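Local coordinates for beta-galactosidase (Streptococcus pneumoniae, PDB 4CUA), which is a calcium-binding, galactose-binding-like carbohydrate-binding module of a large beta-galactosidase, where it probably helps the enzyme hold glycans, at residues N47-W52 with T171-V176. Sequence-based numbering, arbitrary orientation.
With CA (calcium ion), chain C; EDO (1,2-ethanediol), chain D; EDO (1,2-ethanediol), chain F.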
ATOM      1  N   ASN A  47       6.977   1.887 -13.636  1.00 10.12           N
ATOM      2  CA  ASN A  47       6.379   2.687 -12.556  1.00  8.65           C
ATOM      3  C   ASN A  47       5.728   1.733 -11.543  1.00  8.41           C
ATOM      4  O   ASN A  47       4.698   1.134 -11.807  1.00  9.11           O
ATOM      5  CB  ASN A  47       5.293   3.624 -13.103  1.00  9.03           C
ATOM      6  CG  ASN A  47       4.710   4.483 -11.994  1.00  8.90           C
ATOM      7  OD1 ASN A  47       3.696   4.107 -11.377  1.00  9.02           O
ATOM      8  ND2 ASN A  47       5.345   5.582 -11.722  1.00 10.83           N
ATOM      9  N   ARG A  48       6.419   1.491 -10.454  1.00  7.77           N
ATOM     10  CA  ARG A  48       5.981   0.484  -9.504  1.00  7.39           C
ATOM     11  C   ARG A  48       6.731   0.580  -8.210  1.00  7.44           C
ATOM     12  O   ARG A  48       7.885   1.027  -8.197  1.00  7.95           O
ATOM     13  CB  ARG A  48       6.100  -0.897 -10.116  1.00  7.92           C
ATOM     14  CG  ARG A  48       7.473  -1.200 -10.697  1.00  7.86           C
ATOM     15  CD  ARG A  48       7.508  -2.589 -11.261  1.00  9.65           C
ATOM     16  NE  ARG A  48       8.767  -2.933 -11.905  1.00  9.34           N
ATOM     17  CZ  ARG A  48       9.043  -2.730 -13.193  1.00 10.16           C
ATOM     18  NH1 ARG A  48       8.217  -2.119 -14.008  1.00 10.20           N
ATOM     19  NH2 ARG A  48      10.250  -3.102 -13.659  1.00 11.84           N
ATOM     20  N   TRP A  49       6.079   0.169  -7.101  1.00  7.36           N
ATOM     21  CA  TRP A  49       6.785  -0.269  -5.933  1.00  6.89           C
ATOM     22  C   TRP A  49       7.056  -1.747  -6.100  1.00  7.57           C
ATOM     23  O   TRP A  49       6.225  -2.500  -6.611  1.00  7.34           O
ATOM     24  CB  TRP A  49       5.931  -0.089  -4.686  1.00  6.87           C
ATOM     25  CG  TRP A  49       6.502  -0.823  -3.498  1.00  6.54           C
ATOM     26  CD1 TRP A  49       7.396  -0.349  -2.640  1.00  7.31           C
ATOM     27  CD2 TRP A  49       6.191  -2.174  -3.089  1.00  7.27           C
ATOM     28  NE1 TRP A  49       7.688  -1.300  -1.690  1.00  7.40           N
ATOM     29  CE2 TRP A  49       6.989  -2.434  -1.962  1.00  7.53           C
ATOM     30  CE3 TRP A  49       5.366  -3.157  -3.582  1.00  7.65           C
ATOM     31  CZ2 TRP A  49       6.934  -3.654  -1.278  1.00  7.47           C
ATOM     32  CZ3 TRP A  49       5.303  -4.375  -2.888  1.00  7.54           C
ATOM     33  CH2 TRP A  49       6.094  -4.597  -1.761  1.00  8.09           C
ATOM     34  N   THR A  50       8.252  -2.180  -5.687  1.00  7.58           N
ATOM     35  CA  THR A  50       8.496  -3.617  -5.504  1.00  8.06           C
ATOM     36  C   THR A  50       9.398  -3.756  -4.318  1.00  8.31           C
ATOM     37  O   THR A  50      10.020  -2.806  -3.886  1.00  8.53           O
ATOM     38  CB  THR A  50       9.187  -4.275  -6.712  1.00  8.41           C
ATOM     39  OG1 THR A  50      10.591  -4.040  -6.653  1.00  9.16           O
ATOM     40  CG2 THR A  50       8.676  -3.838  -8.068  1.00  9.41           C
ATOM     41  N   ASN A  51       9.480  -5.007  -3.844  1.00  8.62           N
ATOM     42  CA  ASN A  51      10.526  -5.405  -2.881  1.00  8.87           C
ATOM     43  C   ASN A  51      11.422  -6.443  -3.584  1.00  8.79           C
ATOM     44  O   ASN A  51      11.931  -7.359  -2.907  1.00  9.46           O
ATOM     45  CB  ASN A  51       9.993  -5.857  -1.570  1.00  9.03           C
ATOM     46  CG  ASN A  51       9.114  -7.073  -1.652  1.00  9.69           C
ATOM     47  OD1 ASN A  51       8.673  -7.444  -2.736  1.00  9.85           O
ATOM     48  ND2 ASN A  51       8.803  -7.672  -0.481  1.00 12.10           N
ATOM     49  N   TRP A  52      11.650  -6.271  -4.863  1.00  8.60           N
ATOM     50  CA  TRP A  52      12.487  -7.171  -5.662  1.00  9.43           C
ATOM     51  C   TRP A  52      13.877  -7.264  -5.037  1.00 10.91           C
ATOM     52  O   TRP A  52      14.513  -6.295  -4.779  1.00 10.64           O
ATOM     53  CB  TRP A  52      12.547  -6.687  -7.099  1.00 10.71           C
ATOM     54  CG  TRP A  52      13.440  -7.510  -7.969  1.00 12.37           C
ATOM     55  CD1 TRP A  52      13.108  -8.692  -8.590  1.00 13.94           C
ATOM     56  CD2 TRP A  52      14.773  -7.200  -8.357  1.00 14.91           C
ATOM     57  NE1 TRP A  52      14.203  -9.142  -9.306  1.00 16.37           N
ATOM     58  CE2 TRP A  52      15.206  -8.235  -9.209  1.00 15.12           C
ATOM     59  CE3 TRP A  52      15.650  -6.176  -8.060  1.00 15.26           C
ATOM     60  CZ2 TRP A  52      16.518  -8.283  -9.737  1.00 18.38           C
ATOM     61  CZ3 TRP A  52      16.963  -6.215  -8.606  1.00 18.89           C
ATOM     62  CH2 TRP A  52      17.362  -7.262  -9.425  1.00 17.95           C
ATOM     63  N   THR A 171       7.319  -8.833  -4.689  1.00 10.06           N
ATOM     64  CA  THR A 171       5.940  -8.421  -4.953  1.00  9.94           C
ATOM     65  C   THR A 171       6.033  -7.081  -5.643  1.00  9.97           C
ATOM     66  O   THR A 171       6.991  -6.334  -5.459  1.00  9.30           O
ATOM     67  CB  THR A 171       5.151  -8.339  -3.667  1.00 10.99           C
ATOM     68  OG1 THR A 171       5.179  -9.659  -3.081  1.00 13.27           O
ATOM     69  CG2 THR A 171       3.695  -7.978  -3.933  1.00 12.53           C
ATOM     70  N   SER A 172       5.022  -6.786  -6.443  1.00  9.50           N
ATOM     71  CA  SER A 172       5.035  -5.589  -7.251  1.00  8.74           C
ATOM     72  C   SER A 172       3.650  -4.937  -7.446  1.00  7.97           C
ATOM     73  O   SER A 172       2.690  -5.606  -7.797  1.00  8.60           O
ATOM     74  CB  SER A 172       5.614  -5.917  -8.616  1.00  9.17           C
ATOM     75  OG  SER A 172       5.661  -4.808  -9.514  1.00  9.59           O
ATOM     76  N   ILE A 173       3.599  -3.626  -7.327  1.00  7.16           N
ATOM     77  CA  ILE A 173       2.373  -2.823  -7.429  1.00  6.54           C
ATOM     78  C   ILE A 173       2.664  -1.555  -8.211  1.00  6.20           C
ATOM     79  O   ILE A 173       3.510  -0.771  -7.824  1.00  7.25           O
ATOM     80  CB  ILE A 173       1.874  -2.438  -6.039  1.00  6.74           C
ATOM     81  CG1 ILE A 173       1.435  -3.657  -5.237  1.00  7.32           C
ATOM     82  CG2 ILE A 173       0.697  -1.441  -6.138  1.00  6.66           C
ATOM     83  CD1 ILE A 173       1.167  -3.352  -3.762  1.00  7.22           C
ATOM     84  N   THR A 174       1.884  -1.332  -9.292  1.00  6.95           N
ATOM     85  CA  THR A 174       2.041  -0.054 -10.042  1.00  7.14           C
ATOM     86  C   THR A 174       1.230   1.115  -9.413  1.00  6.86           C
ATOM     87  O   THR A 174       1.679   2.229  -9.446  1.00  7.25           O
ATOM     88  CB  THR A 174       1.739  -0.204 -11.510  1.00  7.71           C
ATOM     89  OG1 THR A 174       1.935   1.064 -12.151  1.00  7.79           O
ATOM     90  CG2 THR A 174       0.400  -0.733 -11.827  1.00  8.28           C
ATOM     91  N   GLU A 175       0.096   0.788  -8.807  1.00  7.66           N
ATOM     92  CA  GLU A 175      -0.784   1.828  -8.222  1.00  7.57           C
ATOM     93  C   GLU A 175      -1.734   1.168  -7.283  1.00  6.90           C
ATOM     94  O   GLU A 175      -2.192   0.067  -7.544  1.00  7.69           O
ATOM     95  CB  GLU A 175      -1.530   2.557  -9.366  1.00  7.75           C
ATOM     96  CG  GLU A 175      -2.178   3.884  -8.982  1.00  8.47           C
ATOM     97  CD  GLU A 175      -1.260   5.036  -8.747  1.00  8.71           C
ATOM     98  OE1 GLU A 175      -0.025   4.917  -8.865  1.00  8.30           O
ATOM     99  OE2 GLU A 175      -1.774   6.170  -8.425  1.00  8.92           O
ATOM    100  N   VAL A 176      -2.068   1.921  -6.216  1.00  7.76           N
ATOM    101  CA  VAL A 176      -3.212   1.598  -5.389  1.00  7.60           C
ATOM    102  C   VAL A 176      -4.190   2.743  -5.497  1.00  8.12           C
ATOM    103  O   VAL A 176      -3.787   3.864  -5.833  1.00  8.13           O
ATOM    104  CB  VAL A 176      -2.858   1.379  -3.922  1.00  8.08           C
ATOM    105  CG1 VAL A 176      -1.771   0.300  -3.810  1.00  8.56           C
ATOM    106  CG2 VAL A 176      -2.426   2.668  -3.234  1.00  8.20           C
TER
HETATM  107 CA    CA C2644       1.915   4.496 -10.011  1.00  7.43          CA
HETATM  108  C1  EDO D2645      11.251  -5.739 -11.177  1.00 13.82           C
HETATM  109  O1  EDO D2645      11.502  -5.531 -12.557  1.00 14.33           O
HETATM  110  C2  EDO D2645      11.880  -4.686 -10.291  1.00 13.40           C
HETATM  111  O2  EDO D2645      11.235  -3.404 -10.594  1.00 12.04           O
HETATM  112  C1  EDO F2647      10.626   3.877 -11.231  1.00 14.77           C
HETATM  113  O1  EDO F2647      10.853   4.214  -9.884  1.00 13.30           O
HETATM  114  C2  EDO F2647      10.606   2.367 -11.397  1.00 14.49           C
HETATM  115  O2  EDO F2647       9.433   1.782 -10.769  1.00 11.38           O
HETATM  116  O   HOH W   1       6.299  -9.307  -0.447  1.00 13.24           O
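Asn47 and Thr174 close one end of this short antiparallel pairing, and they illustrate how a bound metal and a strand pair can share the same residues. CG of Asn47 stands anti to the backbone N (chi1 -178°), and the amide, turned about the next bond (chi2 -93°), gives OD1 to the calcium ion at 2.3 Å; the metal also takes the backbone O of Thr174 and OE1 of Glu175. The hydroxyl of Thr174 turns to the other segment instead: OG1 donates to Asn47 O at 2.8 Å, tilted out of that carbonyl's plane. Between the strands proper, Trp49 and Ile173 form a hydrogen-bonded pair, Trp49 N reaching Ile173 O and Ile173 N returning to Trp49 O. Their side chains share one face, where the indole's six-membered ring meets the partner strand: CE3 lies 4.2 Å from Ile173 CD1, and CZ3 is 3.6 Å from Thr171 O and 4.0 Å from Thr171 CB. Thr50 and Ser172 share the other face, Thr50 CG2 lying 3.5 Å from Ser172 OG; Arg48 CD also meets that hydroxyl, which is hydrogen-bonded to His84. At the far end the side-chain carbonyl of Asn51 replaces a backbone one, OD1 accepting from Thr171 N (2.8 Å, 168°), while Asn51 N gives a longer bond to Thr171 O (3.3 Å). Asn51 ND2 and Thr171 OG1 both donate to one water. Asn33, Asp36 and Leu38 complete the calcium site. Residues 172-173 pair with strand 49-50, the chain turns a corner at Thr174, and strand 172-177 also pairs with strand 70-83; Trp49 packs against strand 58-67, while Met162 of strand 157-163 touches Trp49, Thr171 and Ile173.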